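PDB 4NQ3: cyanuric acid amidohydrolase from Azorhizobium caulinodans, which catalyses hydrolytic opening of the s-triazine ring of cyanuric acid, giving carboxybiuret, which loses carbon dioxide spontaneously to form biuret. Local coordinates for residues P248-G254 / P346-A352; A104-I109 / G240-S246; K156-L160 / S183-R188; C213-W219 / E337-D342; G33-I37 / D72-L76. All coordinates share one frame; numbering follows the deposited sequence.

Interaction 1 of 5, residues P248-G254 / P346-A352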
# COMPACT_ATOMS: atom_id res chain seq x y z
N PRO A 248 -15.60 -2.44 -41.00
CA PRO A 248 -14.14 -2.42 -41.12
C PRO A 248 -13.44 -3.22 -40.02
O PRO A 248 -12.30 -3.63 -40.19
CB PRO A 248 -13.81 -0.93 -41.01
CG PRO A 248 -14.92 -0.35 -40.23
CD PRO A 248 -16.14 -1.15 -40.54
N LEU A 249 -14.11 -3.43 -38.90
CA LEU A 249 -13.42 -3.97 -37.75
C LEU A 249 -13.39 -5.49 -37.73
O LEU A 249 -14.42 -6.14 -37.91
CB LEU A 249 -14.06 -3.43 -36.46
CG LEU A 249 -13.88 -1.93 -36.14
CD1 LEU A 249 -14.57 -1.58 -34.86
CD2 LEU A 249 -12.39 -1.62 -36.01
N ALA A 250 -12.20 -6.05 -37.52
CA ALA A 250 -12.04 -7.49 -37.23
C ALA A 250 -11.37 -7.69 -35.87
O ALA A 250 -10.83 -6.74 -35.28
CB ALA A 250 -11.24 -8.17 -38.30
N ILE A 251 -11.39 -8.92 -35.38
CA ILE A 251 -10.74 -9.20 -34.11
C ILE A 251 -9.89 -10.43 -34.29
O ILE A 251 -10.26 -11.35 -35.01
CB ILE A 251 -11.78 -9.42 -32.97
CG1 ILE A 251 -11.09 -9.55 -31.61
CG2 ILE A 251 -12.68 -10.62 -33.25
CD1 ILE A 251 -12.05 -9.57 -30.43
N ALA A 252 -8.71 -10.41 -33.68
CA ALA A 252 -7.82 -11.56 -33.66
C ALA A 252 -7.39 -11.75 -32.22
O ALA A 252 -7.52 -10.81 -31.42
CB ALA A 252 -6.63 -11.33 -34.56
N HIS A 253 -6.92 -12.94 -31.86
CA HIS A 253 -6.50 -13.20 -30.48
C HIS A 253 -5.40 -14.23 -30.42
O HIS A 253 -5.19 -14.98 -31.37
CB HIS A 253 -7.67 -13.71 -29.63
CG HIS A 253 -7.87 -15.18 -29.73
ND1 HIS A 253 -8.54 -15.77 -30.79
CD2 HIS A 253 -7.46 -16.20 -28.93
CE1 HIS A 253 -8.55 -17.09 -30.62
NE2 HIS A 253 -7.90 -17.37 -29.50
N GLY A 254 -4.76 -14.32 -29.25
CA GLY A 254 -3.71 -15.29 -29.01
C GLY A 254 -3.51 -15.48 -27.52
O GLY A 254 -4.14 -14.78 -26.72
N PRO A 346 -4.99 -14.77 -22.17
CA PRO A 346 -5.40 -14.39 -23.52
C PRO A 346 -5.08 -12.93 -23.80
O PRO A 346 -5.10 -12.08 -22.88
CB PRO A 346 -6.91 -14.61 -23.52
CG PRO A 346 -7.15 -15.56 -22.38
CD PRO A 346 -6.14 -15.16 -21.34
N VAL A 347 -4.79 -12.64 -25.05
CA VAL A 347 -4.75 -11.26 -25.49
C VAL A 347 -5.50 -11.21 -26.82
O VAL A 347 -5.39 -12.12 -27.63
CB VAL A 347 -3.32 -10.74 -25.64
CG1 VAL A 347 -2.55 -11.59 -26.59
CG2 VAL A 347 -3.37 -9.35 -26.15
N ALA A 348 -6.33 -10.19 -26.99
CA ALA A 348 -7.07 -10.01 -28.23
C ALA A 348 -6.78 -8.62 -28.77
O ALA A 348 -6.52 -7.68 -28.01
CB ALA A 348 -8.55 -10.20 -28.01
N VAL A 349 -6.83 -8.48 -30.09
CA VAL A 349 -6.63 -7.19 -30.71
C VAL A 349 -7.80 -6.89 -31.61
O VAL A 349 -8.33 -7.80 -32.25
CB VAL A 349 -5.35 -7.15 -31.52
CG1 VAL A 349 -5.18 -5.80 -32.17
CG2 VAL A 349 -4.18 -7.45 -30.63
N ILE A 350 -8.21 -5.63 -31.65
CA ILE A 350 -9.30 -5.21 -32.52
C ILE A 350 -8.84 -4.09 -33.42
O ILE A 350 -8.53 -3.00 -32.95
CB ILE A 350 -10.51 -4.73 -31.76
CG1 ILE A 350 -11.14 -5.88 -30.99
CG2 ILE A 350 -11.51 -4.12 -32.72
CD1 ILE A 350 -12.32 -5.45 -30.19
N ALA A 351 -8.77 -4.36 -34.72
CA ALA A 351 -8.23 -3.36 -35.64
C ALA A 351 -9.00 -3.32 -36.96
O ALA A 351 -9.76 -4.23 -37.26
CB ALA A 351 -6.77 -3.66 -35.89
N ALA A 352 -8.80 -2.26 -37.74
CA ALA A 352 -9.29 -2.27 -39.11
C ALA A 352 -8.16 -2.69 -40.06
O ALA A 352 -6.97 -2.50 -39.75
CB ALA A 352 -9.85 -0.92 -39.51
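Ala250 with Ala351, Ala252 with Val349 and Gly254 with Val347 form three successive antiparallel hydrogen-bonded pairs, and the strand segments 249-254 and 346-352 run at 159° to each other with their axes 4.6 Å apart at closest approach. Each pair is closed by two N-H...O bonds; the one from Val347 N to Gly254 O measures 2.8 Å and is nearly straight, at 174°. On one face of the sheet Ile251 meets Ile350, the two chains crossing at a slant with Ile251 CG1 3.7 Å from Ile350 CG1. With chi1 at -173°, Ile251 CG1 lies anti to the main-chain N and reaches across to that partner. Further along the same face His253 CB sits 4.0 Å from Ala348 CB, while the imidazole leads away from strand 346-352 and its ND1 is hydrogen-bonded to His151. Small residues occupy much of the other face, with Val347 and Val349 as its larger members. Those two valines pack on helix 263-271. Strand 249-256 is the outermost strand of the repeating unit C sheet, and Leu249 bonds onward through its backbone to Leu107 of strand 106-113; strand 345-352 continues the sheet to strand 281-286, and Ile251 rests on Leu239 and Met241 of strand 235-242.

Interaction 2 of 5, residues A104-I109 / G240-S246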
# COMPACT_ATOMS: atom_id res chain seq x y z
N ALA A 104 -17.97 -10.19 -46.96
CA ALA A 104 -17.01 -10.77 -46.02
C ALA A 104 -17.39 -10.58 -44.53
O ALA A 104 -18.27 -9.75 -44.19
CB ALA A 104 -15.61 -10.20 -46.30
N PRO A 105 -16.74 -11.37 -43.65
CA PRO A 105 -16.95 -11.49 -42.20
C PRO A 105 -16.27 -10.37 -41.40
O PRO A 105 -15.19 -9.91 -41.80
CB PRO A 105 -16.34 -12.84 -41.87
CG PRO A 105 -15.20 -12.95 -42.82
CD PRO A 105 -15.66 -12.27 -44.09
N ALA A 106 -16.91 -9.93 -40.31
CA ALA A 106 -16.43 -8.79 -39.53
C ALA A 106 -16.69 -9.00 -38.05
O ALA A 106 -17.24 -10.01 -37.66
CB ALA A 106 -17.10 -7.49 -40.00
N LEU A 107 -16.28 -8.02 -37.24
CA LEU A 107 -16.45 -8.10 -35.80
C LEU A 107 -17.91 -8.27 -35.47
O LEU A 107 -18.75 -7.56 -36.02
CB LEU A 107 -15.89 -6.85 -35.12
CG LEU A 107 -16.01 -6.75 -33.58
CD1 LEU A 107 -15.44 -7.97 -32.90
CD2 LEU A 107 -15.33 -5.50 -33.04
N ALA A 108 -18.21 -9.25 -34.62
CA ALA A 108 -19.56 -9.46 -34.10
C ALA A 108 -19.53 -9.36 -32.58
O ALA A 108 -18.53 -9.73 -31.95
CB ALA A 108 -20.12 -10.79 -34.53
N ILE A 109 -20.64 -8.90 -32.00
CA ILE A 109 -20.77 -8.65 -30.57
C ILE A 109 -22.05 -9.23 -30.01
O ILE A 109 -23.12 -9.03 -30.57
CB ILE A 109 -20.80 -7.16 -30.28
CG1 ILE A 109 -19.60 -6.47 -30.90
CG2 ILE A 109 -20.88 -6.91 -28.77
CD1 ILE A 109 -19.86 -5.02 -31.08
N GLY A 240 -16.44 -11.85 -31.58
CA GLY A 240 -16.03 -12.84 -32.54
C GLY A 240 -16.12 -12.32 -33.95
O GLY A 240 -16.41 -11.14 -34.16
N MSE A 241 -15.84 -13.21 -34.90
CA MSE A 241 -16.04 -12.93 -36.31
C MSE A 241 -17.28 -13.68 -36.80
O MSE A 241 -17.58 -14.79 -36.33
CB MSE A 241 -14.82 -13.33 -37.12
CG MSE A 241 -13.59 -12.64 -36.65
SE MSE A 241 -13.60 -10.78 -37.21
CE MSE A 241 -13.15 -11.06 -39.08
N SER A 242 -17.99 -13.07 -37.74
CA SER A 242 -19.21 -13.65 -38.26
C SER A 242 -19.44 -13.25 -39.69
O SER A 242 -19.20 -12.11 -40.05
CB SER A 242 -20.41 -13.24 -37.42
OG SER A 242 -21.62 -13.53 -38.12
N GLU A 243 -19.96 -14.19 -40.48
CA GLU A 243 -20.39 -13.90 -41.84
C GLU A 243 -21.59 -12.93 -41.85
O GLU A 243 -21.78 -12.19 -42.82
CB GLU A 243 -20.75 -15.19 -42.58
CG GLU A 243 -19.63 -16.22 -42.65
CD GLU A 243 -18.53 -15.84 -43.64
OE1 GLU A 243 -18.76 -14.93 -44.47
OE2 GLU A 243 -17.45 -16.48 -43.60
N GLY A 244 -22.41 -12.98 -40.80
CA GLY A 244 -23.63 -12.21 -40.74
C GLY A 244 -23.47 -10.80 -40.21
O GLY A 244 -24.45 -10.13 -39.89
N TRP A 245 -22.22 -10.38 -40.08
CA TRP A 245 -21.86 -9.01 -39.70
C TRP A 245 -20.95 -8.39 -40.78
O TRP A 245 -20.26 -9.11 -41.48
CB TRP A 245 -21.15 -8.99 -38.35
CG TRP A 245 -22.03 -9.13 -37.13
CD1 TRP A 245 -22.75 -10.22 -36.76
CD2 TRP A 245 -22.23 -8.16 -36.09
NE1 TRP A 245 -23.41 -9.98 -35.57
CE2 TRP A 245 -23.11 -8.72 -35.15
CE3 TRP A 245 -21.76 -6.86 -35.89
CZ2 TRP A 245 -23.52 -8.03 -34.02
CZ3 TRP A 245 -22.18 -6.18 -34.77
CH2 TRP A 245 -23.05 -6.77 -33.85
N SER A 246 -20.97 -7.08 -40.91
CA SER A 246 -19.98 -6.42 -41.78
C SER A 246 -19.46 -5.11 -41.17
O SER A 246 -19.98 -4.62 -40.17
CB SER A 246 -20.57 -6.14 -43.15
OG SER A 246 -21.50 -5.07 -43.04
O HOH W 1 -18.78 -5.30 -37.95
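Ala106 pairs with Ser242 and Ala108 with Gly240 by backbone hydrogen bonds, two for each antiparallel pair. The shortest runs from Ala108 N to Gly240 O, 2.7 Å. The short strand segments 106-109 and 240-242 splay, their axes at 115°, and the pairing spans only Ala106 to Ala108. A type I turn from Ser242 to Trp245 then folds segment 240-246 back over segment 104-109. Within that turn Ser242 OG accepts from Gly244 N at 2.8 Å, an ST turn. One water ties the returning chain down, donating to Leu107 O at 3.0 Å and to Ser246 O at 2.6 Å.

The main aromatic contact is a CH-pi interaction. Ala108 CB stands 3.4 Å from the centroid of the five-membered ring of Trp245, only 6° off the ring normal, and Ile109 N lies over the same face nearer the rim. The Trp245 chi1 of -78° places CG anti to the carbonyl carbon and lays the indole along residues 107-109; its NE1 makes a weak hydrogen bond to Ala142 O. Replacing this tryptophan by an alanine would probably leave the Ala108 methyl without its aromatic cover and Ala142 O without that weak donor.

In a further van der Waals contact, the bent chain of Met241, a selenomethionine, brings CE to 3.6 Å from Pro105 O. Strand 106-113 borders the sheet of repeating unit B beside strand 235-242; Leu107 and Ile109 reach Ala4 of strand 2-10, Ile109 and Trp245 meet strand 89-97, and Met241 packs on strand 249-256.

Interaction 3 of 5, residues K156-L160 / S183-R188. With BR8 (barbituric acid), chain C.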
# COMPACT_ATOMS: atom_id res chain seq x y z
N LYS A 156 -17.91 -10.22 -16.29
CA LYS A 156 -17.81 -9.49 -15.04
C LYS A 156 -18.47 -10.35 -13.98
O LYS A 156 -19.63 -10.72 -14.13
CB LYS A 156 -18.51 -8.14 -15.14
CG LYS A 156 -18.30 -7.27 -13.93
CD LYS A 156 -16.93 -6.71 -13.95
CE LYS A 156 -16.41 -6.42 -12.56
NZ LYS A 156 -14.96 -6.04 -12.59
N CYS A 157 -17.73 -10.70 -12.93
CA CYS A 157 -18.29 -11.61 -11.93
C CYS A 157 -18.18 -11.04 -10.52
O CYS A 157 -17.37 -10.14 -10.28
CB CYS A 157 -17.58 -12.96 -11.97
SG CYS A 157 -15.78 -12.76 -11.79
N PRO A 158 -18.94 -11.59 -9.58
CA PRO A 158 -19.01 -11.04 -8.23
C PRO A 158 -17.83 -11.48 -7.38
O PRO A 158 -16.91 -12.08 -7.93
CB PRO A 158 -20.33 -11.61 -7.69
CG PRO A 158 -20.51 -12.86 -8.42
CD PRO A 158 -19.96 -12.63 -9.80
N LEU A 159 -17.85 -11.14 -6.09
CA LEU A 159 -16.83 -11.59 -5.14
C LEU A 159 -17.45 -11.65 -3.76
O LEU A 159 -18.61 -11.30 -3.59
CB LEU A 159 -15.62 -10.65 -5.15
CG LEU A 159 -15.87 -9.17 -4.84
CD1 LEU A 159 -16.13 -8.93 -3.36
CD2 LEU A 159 -14.72 -8.32 -5.31
N LEU A 160 -16.67 -12.07 -2.77
CA LEU A 160 -17.16 -12.13 -1.40
C LEU A 160 -16.47 -11.11 -0.48
O LEU A 160 -15.26 -10.88 -0.54
CB LEU A 160 -16.96 -13.53 -0.82
CG LEU A 160 -17.67 -14.66 -1.56
CD1 LEU A 160 -17.41 -15.98 -0.86
CD2 LEU A 160 -19.16 -14.38 -1.63
N SER A 183 -11.56 -14.98 -2.98
CA SER A 183 -12.86 -15.16 -3.62
C SER A 183 -12.87 -14.57 -5.04
O SER A 183 -13.60 -15.06 -5.91
CB SER A 183 -13.98 -14.54 -2.78
OG SER A 183 -13.98 -13.13 -2.87
N MSE A 184 -12.07 -13.53 -5.27
CA MSE A 184 -12.00 -12.92 -6.61
C MSE A 184 -11.36 -13.91 -7.58
O MSE A 184 -11.78 -14.01 -8.75
CB MSE A 184 -11.20 -11.62 -6.59
CG MSE A 184 -11.82 -10.54 -5.76
SE MSE A 184 -10.96 -8.84 -6.16
CE MSE A 184 -9.61 -8.80 -4.78
N GLY A 185 -10.34 -14.62 -7.11
CA GLY A 185 -9.71 -15.60 -7.97
C GLY A 185 -10.66 -16.75 -8.27
O GLY A 185 -10.77 -17.17 -9.43
N LEU A 186 -11.37 -17.24 -7.25
CA LEU A 186 -12.30 -18.35 -7.42
C LEU A 186 -13.40 -17.94 -8.39
O LEU A 186 -13.80 -18.69 -9.29
CB LEU A 186 -12.91 -18.80 -6.07
CG LEU A 186 -11.89 -19.52 -5.19
CD1 LEU A 186 -12.37 -19.82 -3.80
CD2 LEU A 186 -11.50 -20.75 -5.87
N SER A 187 -13.90 -16.72 -8.21
CA SER A 187 -14.98 -16.27 -9.06
C SER A 187 -14.50 -16.13 -10.51
O SER A 187 -15.22 -16.53 -11.44
CB SER A 187 -15.58 -14.97 -8.55
OG SER A 187 -16.62 -14.59 -9.43
N ARG A 188 -13.31 -15.56 -10.72
CA ARG A 188 -12.77 -15.46 -12.07
C ARG A 188 -12.58 -16.86 -12.64
O ARG A 188 -12.92 -17.13 -13.79
CB ARG A 188 -11.43 -14.70 -12.10
CG ARG A 188 -11.48 -13.19 -11.89
CD ARG A 188 -10.10 -12.55 -12.06
NE ARG A 188 -9.17 -13.09 -11.09
CZ ARG A 188 -8.75 -12.43 -10.01
NH1 ARG A 188 -9.16 -11.19 -9.78
NH2 ARG A 188 -7.91 -13.00 -9.16
N1 BR8 C . -11.16 -6.91 -11.01
C2 BR8 C . -10.75 -5.67 -11.35
O2 BR8 C . -11.39 -4.72 -10.92
N3 BR8 C . -9.65 -5.48 -12.14
C4 BR8 C . -8.89 -6.58 -12.63
O4 BR8 C . -7.91 -6.37 -13.33
C5 BR8 C . -9.27 -8.04 -12.35
C6 BR8 C . -10.50 -8.06 -11.46
O8 BR8 C . -10.95 -9.12 -11.10
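Two serines on one side of helix 180-199 grip the chain just beyond strand 150-157. Ser187 OG donates to Pro158 O at 2.9 Å, arriving from above the carbonyl plane, 37° out of it. One turn earlier, Leu160 N donates to Ser183 OG at 2.9 Å with an angle of 164°, and that hydroxyl is bonded in turn to Thr180 O. The first torsions differ accordingly: Ser187 OG is anti to its main-chain N (chi1 180°), whereas Ser183 OG lies between N and C. Pro158 O also takes a hydrogen bond from Ser227 OG, and Ser187 OG has Gln127 NE2 as a further partner, so Pro158 O and the two serine hydroxyls each have more than one partner. Between the two bonds Leu159 and Met184, a selenomethionine, lie side by side, Leu159 CD2 being 3.7 Å from Met184 CG.

The seam joins a strand end to a helix within repeating unit B, at the edge of the Ser-Lys active site. Lys156, an active-site residue, belongs to that strand end, and its NZ is hydrogen-bonded to the nucleophile Ser226.

The pocket side is much less closely joined. The Lys156 side chain makes no contact with segment 183-188; its NZ is 4.2 Å from O2 of the bound barbituric acid. Arg188 makes little contact with segment 156-160 and instead turns its guanidinium to the ligand. Its NH1 donates to barbituric acid O8 at 3.0 Å, with the oxygen at the edge of the guanidinium and in its plane. Met184 O lies 3.6 Å above one face of that group, and Arg188 NE forms a salt bridge with Glu337 OE1.

Interaction 4 of 5, residues C213-W219 / E337-D342. With MG (magnesium ion), chain K.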
# COMPACT_ATOMS: atom_id res chain seq x y z
N CYS A 213 -9.68 -23.67 -9.65
CA CYS A 213 -8.50 -23.02 -9.06
C CYS A 213 -7.60 -24.04 -8.38
O CYS A 213 -7.07 -23.79 -7.30
CB CYS A 213 -8.89 -21.95 -8.05
SG CYS A 213 -9.62 -20.51 -8.83
N ALA A 214 -7.47 -25.20 -9.02
CA ALA A 214 -6.62 -26.28 -8.53
C ALA A 214 -5.88 -26.89 -9.72
O ALA A 214 -4.66 -26.96 -9.71
CB ALA A 214 -7.44 -27.31 -7.80
N ASP A 215 -6.62 -27.31 -10.75
CA ASP A 215 -6.01 -27.83 -11.98
C ASP A 215 -5.84 -26.72 -13.03
O ASP A 215 -6.68 -26.58 -13.92
CB ASP A 215 -6.84 -28.98 -12.57
CG ASP A 215 -6.12 -29.72 -13.71
OD1 ASP A 215 -5.00 -29.31 -14.09
OD2 ASP A 215 -6.69 -30.71 -14.23
N TYR A 216 -4.77 -25.95 -12.93
CA TYR A 216 -4.60 -24.84 -13.86
C TYR A 216 -4.16 -25.36 -15.23
O TYR A 216 -3.78 -24.60 -16.11
CB TYR A 216 -3.64 -23.80 -13.29
CG TYR A 216 -4.19 -23.09 -12.06
CD1 TYR A 216 -5.27 -22.21 -12.15
CD2 TYR A 216 -3.62 -23.30 -10.80
CE1 TYR A 216 -5.78 -21.56 -11.00
CE2 TYR A 216 -4.11 -22.66 -9.65
CZ TYR A 216 -5.19 -21.79 -9.75
OH TYR A 216 -5.65 -21.18 -8.60
N GLY A 217 -4.28 -26.68 -15.42
CA GLY A 217 -4.06 -27.27 -16.73
C GLY A 217 -5.32 -27.18 -17.58
O GLY A 217 -5.25 -27.18 -18.80
N LEU A 218 -6.46 -27.06 -16.91
CA LEU A 218 -7.72 -26.75 -17.57
C LEU A 218 -7.82 -25.25 -17.75
O LEU A 218 -7.85 -24.52 -16.76
CB LEU A 218 -8.90 -27.23 -16.73
CG LEU A 218 -8.85 -28.68 -16.27
CD1 LEU A 218 -9.93 -28.90 -15.25
CD2 LEU A 218 -9.01 -29.62 -17.45
N TRP A 219 -7.83 -24.77 -18.99
CA TRP A 219 -8.01 -23.36 -19.23
C TRP A 219 -8.58 -23.07 -20.60
O TRP A 219 -8.52 -23.91 -21.50
CB TRP A 219 -6.70 -22.58 -19.04
CG TRP A 219 -5.51 -23.09 -19.80
CD1 TRP A 219 -4.54 -23.95 -19.33
CD2 TRP A 219 -5.14 -22.77 -21.15
NE1 TRP A 219 -3.60 -24.18 -20.31
CE2 TRP A 219 -3.95 -23.47 -21.44
CE3 TRP A 219 -5.70 -21.96 -22.15
CZ2 TRP A 219 -3.31 -23.38 -22.67
CZ3 TRP A 219 -5.05 -21.88 -23.38
CH2 TRP A 219 -3.88 -22.59 -23.63
N GLU A 337 -6.84 -16.98 -13.64
CA GLU A 337 -7.27 -18.32 -13.23
C GLU A 337 -8.01 -19.02 -14.37
O GLU A 337 -9.09 -18.58 -14.78
CB GLU A 337 -8.16 -18.25 -12.00
CG GLU A 337 -7.46 -17.75 -10.74
CD GLU A 337 -7.44 -16.22 -10.63
OE1 GLU A 337 -7.93 -15.55 -11.57
OE2 GLU A 337 -6.94 -15.71 -9.60
N HIS A 338 -7.44 -20.09 -14.90
CA HIS A 338 -8.04 -20.82 -16.03
C HIS A 338 -8.21 -19.97 -17.26
O HIS A 338 -8.98 -20.31 -18.16
CB HIS A 338 -9.38 -21.41 -15.63
CG HIS A 338 -9.31 -22.30 -14.43
ND1 HIS A 338 -8.74 -23.55 -14.47
CD2 HIS A 338 -9.68 -22.10 -13.15
CE1 HIS A 338 -8.79 -24.09 -13.27
NE2 HIS A 338 -9.37 -23.23 -12.45
N GLN A 339 -7.49 -18.85 -17.31
CA GLN A 339 -7.49 -17.99 -18.49
C GLN A 339 -6.12 -18.03 -19.13
O GLN A 339 -5.22 -17.28 -18.76
CB GLN A 339 -7.90 -16.58 -18.10
CG GLN A 339 -9.21 -16.61 -17.33
CD GLN A 339 -9.42 -15.36 -16.49
OE1 GLN A 339 -9.51 -14.25 -17.00
NE2 GLN A 339 -9.49 -15.56 -15.18
N GLY A 340 -5.93 -18.94 -20.06
CA GLY A 340 -4.59 -19.19 -20.55
C GLY A 340 -3.89 -20.06 -19.53
O GLY A 340 -4.45 -20.35 -18.48
N PRO A 341 -2.66 -20.48 -19.83
CA PRO A 341 -1.79 -21.28 -18.96
C PRO A 341 -1.42 -20.57 -17.67
O PRO A 341 -1.59 -19.36 -17.57
CB PRO A 341 -0.55 -21.46 -19.82
CG PRO A 341 -0.55 -20.27 -20.74
CD PRO A 341 -1.99 -20.09 -21.08
N ASP A 342 -0.90 -21.30 -16.68
CA ASP A 342 -0.46 -20.62 -15.47
C ASP A 342 0.64 -19.61 -15.77
O ASP A 342 1.72 -19.97 -16.28
CB ASP A 342 0.03 -21.60 -14.40
CG ASP A 342 0.59 -20.89 -13.16
OD1 ASP A 342 -0.22 -20.39 -12.34
OD2 ASP A 342 1.84 -20.82 -13.03
MG MG K . -3.57 -17.86 -17.14
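The magnesium-binding loop 337-342 is clasped by loop 213-219, with His338 inserted into the curve of the latter. Both imidazole nitrogens are engaged: ND1 of His338 donates to Leu218 O at 2.6 Å and 171°, and NE2 accepts from Cys213 N at 2.9 Å. Both partners lie within 3° of the ring plane, so the two bonds fix the ring's rotation, and their directions are consistent with a neutral histidine protonated at ND1. Tyr216 CD1 lies over one face of the imidazole, toward the rim, 4.1 Å above the plane; the two rings meet obliquely.

At the other end Trp219 lies flat against the Gly340-Pro341 peptide. Pro341 N stands 3.5 Å above the indole centre, and Pro341 CD makes a CH-pi contact 3.8 Å from the six-membered ring centroid. Cutting Trp219 back to an alanine would remove the indole, and the peptide would probably lose its flat cover, with the Pro341 ring left freer to shift.

Gln339 O and Pro341 O, which flank Gly340 in sequence, bind magnesium at 2.4 and 2.5 Å together with Gly344 O; Glu287 and Gly336 also belong to the site, in which main-chain carbonyls of one loop supply these three ligands.

Interaction 5 of 5, residues G33-I37 / D72-L76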
# COMPACT_ATOMS: atom_id res chain seq x y z
N GLY A 33 -28.10 1.53 -29.79
CA GLY A 33 -27.26 0.46 -30.28
C GLY A 33 -26.08 0.11 -29.39
O GLY A 33 -25.19 -0.65 -29.79
N ILE A 34 -26.04 0.69 -28.20
CA ILE A 34 -24.96 0.39 -27.28
C ILE A 34 -25.20 -0.98 -26.66
O ILE A 34 -26.19 -1.19 -25.97
CB ILE A 34 -24.84 1.44 -26.18
CG1 ILE A 34 -24.37 2.76 -26.76
CG2 ILE A 34 -23.88 0.99 -25.12
CD1 ILE A 34 -24.21 3.83 -25.70
N LEU A 35 -24.30 -1.91 -26.93
CA LEU A 35 -24.39 -3.25 -26.38
C LEU A 35 -23.68 -3.38 -25.04
O LEU A 35 -24.24 -3.95 -24.10
CB LEU A 35 -23.83 -4.28 -27.35
CG LEU A 35 -24.71 -4.40 -28.58
CD1 LEU A 35 -24.21 -5.49 -29.48
CD2 LEU A 35 -26.10 -4.71 -28.11
N ALA A 36 -22.44 -2.89 -24.95
CA ALA A 36 -21.68 -3.05 -23.72
C ALA A 36 -20.67 -1.94 -23.57
O ALA A 36 -20.25 -1.37 -24.56
CB ALA A 36 -20.96 -4.40 -23.69
N ILE A 37 -20.28 -1.63 -22.34
CA ILE A 37 -19.17 -0.72 -22.12
C ILE A 37 -18.11 -1.36 -21.24
O ILE A 37 -18.42 -1.82 -20.15
CB ILE A 37 -19.62 0.57 -21.48
CG1 ILE A 37 -20.74 1.23 -22.28
CG2 ILE A 37 -18.48 1.55 -21.45
CD1 ILE A 37 -21.20 2.52 -21.64
N ASP A 72 -30.69 -0.82 -18.63
CA ASP A 72 -30.31 -1.91 -17.74
C ASP A 72 -29.79 -3.12 -18.49
O ASP A 72 -29.15 -3.99 -17.88
CB ASP A 72 -31.48 -2.31 -16.85
CG ASP A 72 -31.83 -1.23 -15.85
OD1 ASP A 72 -30.91 -0.49 -15.40
OD2 ASP A 72 -33.03 -1.11 -15.52
N GLU A 73 -30.05 -3.16 -19.79
CA GLU A 73 -29.66 -4.29 -20.63
C GLU A 73 -28.27 -4.10 -21.20
O GLU A 73 -27.72 -4.99 -21.82
CB GLU A 73 -30.67 -4.49 -21.76
CG GLU A 73 -31.99 -5.06 -21.27
CD GLU A 73 -33.19 -4.62 -22.12
OE1 GLU A 73 -33.00 -4.33 -23.33
OE2 GLU A 73 -34.31 -4.51 -21.57
N VAL A 74 -27.67 -2.93 -20.96
CA VAL A 74 -26.30 -2.69 -21.40
C VAL A 74 -25.34 -3.37 -20.44
O VAL A 74 -25.48 -3.25 -19.22
CB VAL A 74 -25.97 -1.18 -21.49
CG1 VAL A 74 -24.51 -0.96 -21.90
CG2 VAL A 74 -26.90 -0.50 -22.44
N CYS A 75 -24.36 -4.10 -20.97
CA CYS A 75 -23.38 -4.74 -20.12
C CYS A 75 -22.32 -3.76 -19.71
O CYS A 75 -21.64 -3.17 -20.57
CB CYS A 75 -22.73 -5.92 -20.82
SG CYS A 75 -23.85 -7.37 -20.81
N LEU A 76 -22.18 -3.56 -18.40
CA LEU A 76 -21.18 -2.66 -17.87
C LEU A 76 -20.08 -3.48 -17.17
O LEU A 76 -20.29 -4.02 -16.08
CB LEU A 76 -21.82 -1.66 -16.91
CG LEU A 76 -22.82 -0.67 -17.53
CD1 LEU A 76 -23.36 0.33 -16.51
CD2 LEU A 76 -22.22 0.10 -18.72
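Cys75 bonds to segment 33-37 through both its backbone polar atoms, in the parallel register Ala36-Cys75 and Ile37-Leu76. Its N donates to Leu35 O at 3.1 Å and 166°. Its carbonyl O accepts from Ile37 N at 2.7 Å, the donor lying almost in line with the C=O bond. Other main-chain groups find partners farther off: Leu76 N donates to the Glu235 carboxylate at OE1, Glu73 O is hydrogen-bonded to His113 NE2, and Ile37 pairs onward with Val77. Leu35 and Ala36 both make backbone hydrogen bonds with Phe93, a classic beta bulge in strand 34-41.

Carbon contacts fill in around these bonds. Ile37 and Leu76 lie side by side, CB of Ile37 being 3.8 Å from CD2 of Leu76. Ala36 CB and Cys75 CB meet on the other face at 3.7 Å. Near the start of the pairing, Ile34 CG2 touches Val74 CG1 at 3.8 Å; a chi1 of 178° sets that Val74 methyl anti to the main-chain N.

The two strands belong to a beta-alpha-beta crossover in repeating unit A. Leu76 packs on helix 51-67, which connects them, Ala36 and Cys75 face Val237 of strand 235-242, and strand 89-97 runs antiparallel along the other border of strand 34-41.

Interactions 1 and 2 hold equivalent strand pairs of repeating units C and B, and they meet directly: Leu249 O lies 2.7 Å from Leu107 N, a probable hydrogen bond. Interaction 5, in unit A, joins this group where Leu35 CD1 comes 3.7 Å from Ile109 CG2 of interaction 2. Nearer the ligand, interactions 3 and 4 have centres about 15 Å apart and are coupled by the 2.8 Å salt bridge between Arg188 NE and Glu337 OE1, linking the barbituric acid pocket to the magnesium loop. That loop touches interaction 1 through Pro346 CD, 3.5 Å from Gln339 O. Interaction 2 lies away from the pocket, its centre about 31 Å from that of interaction 3.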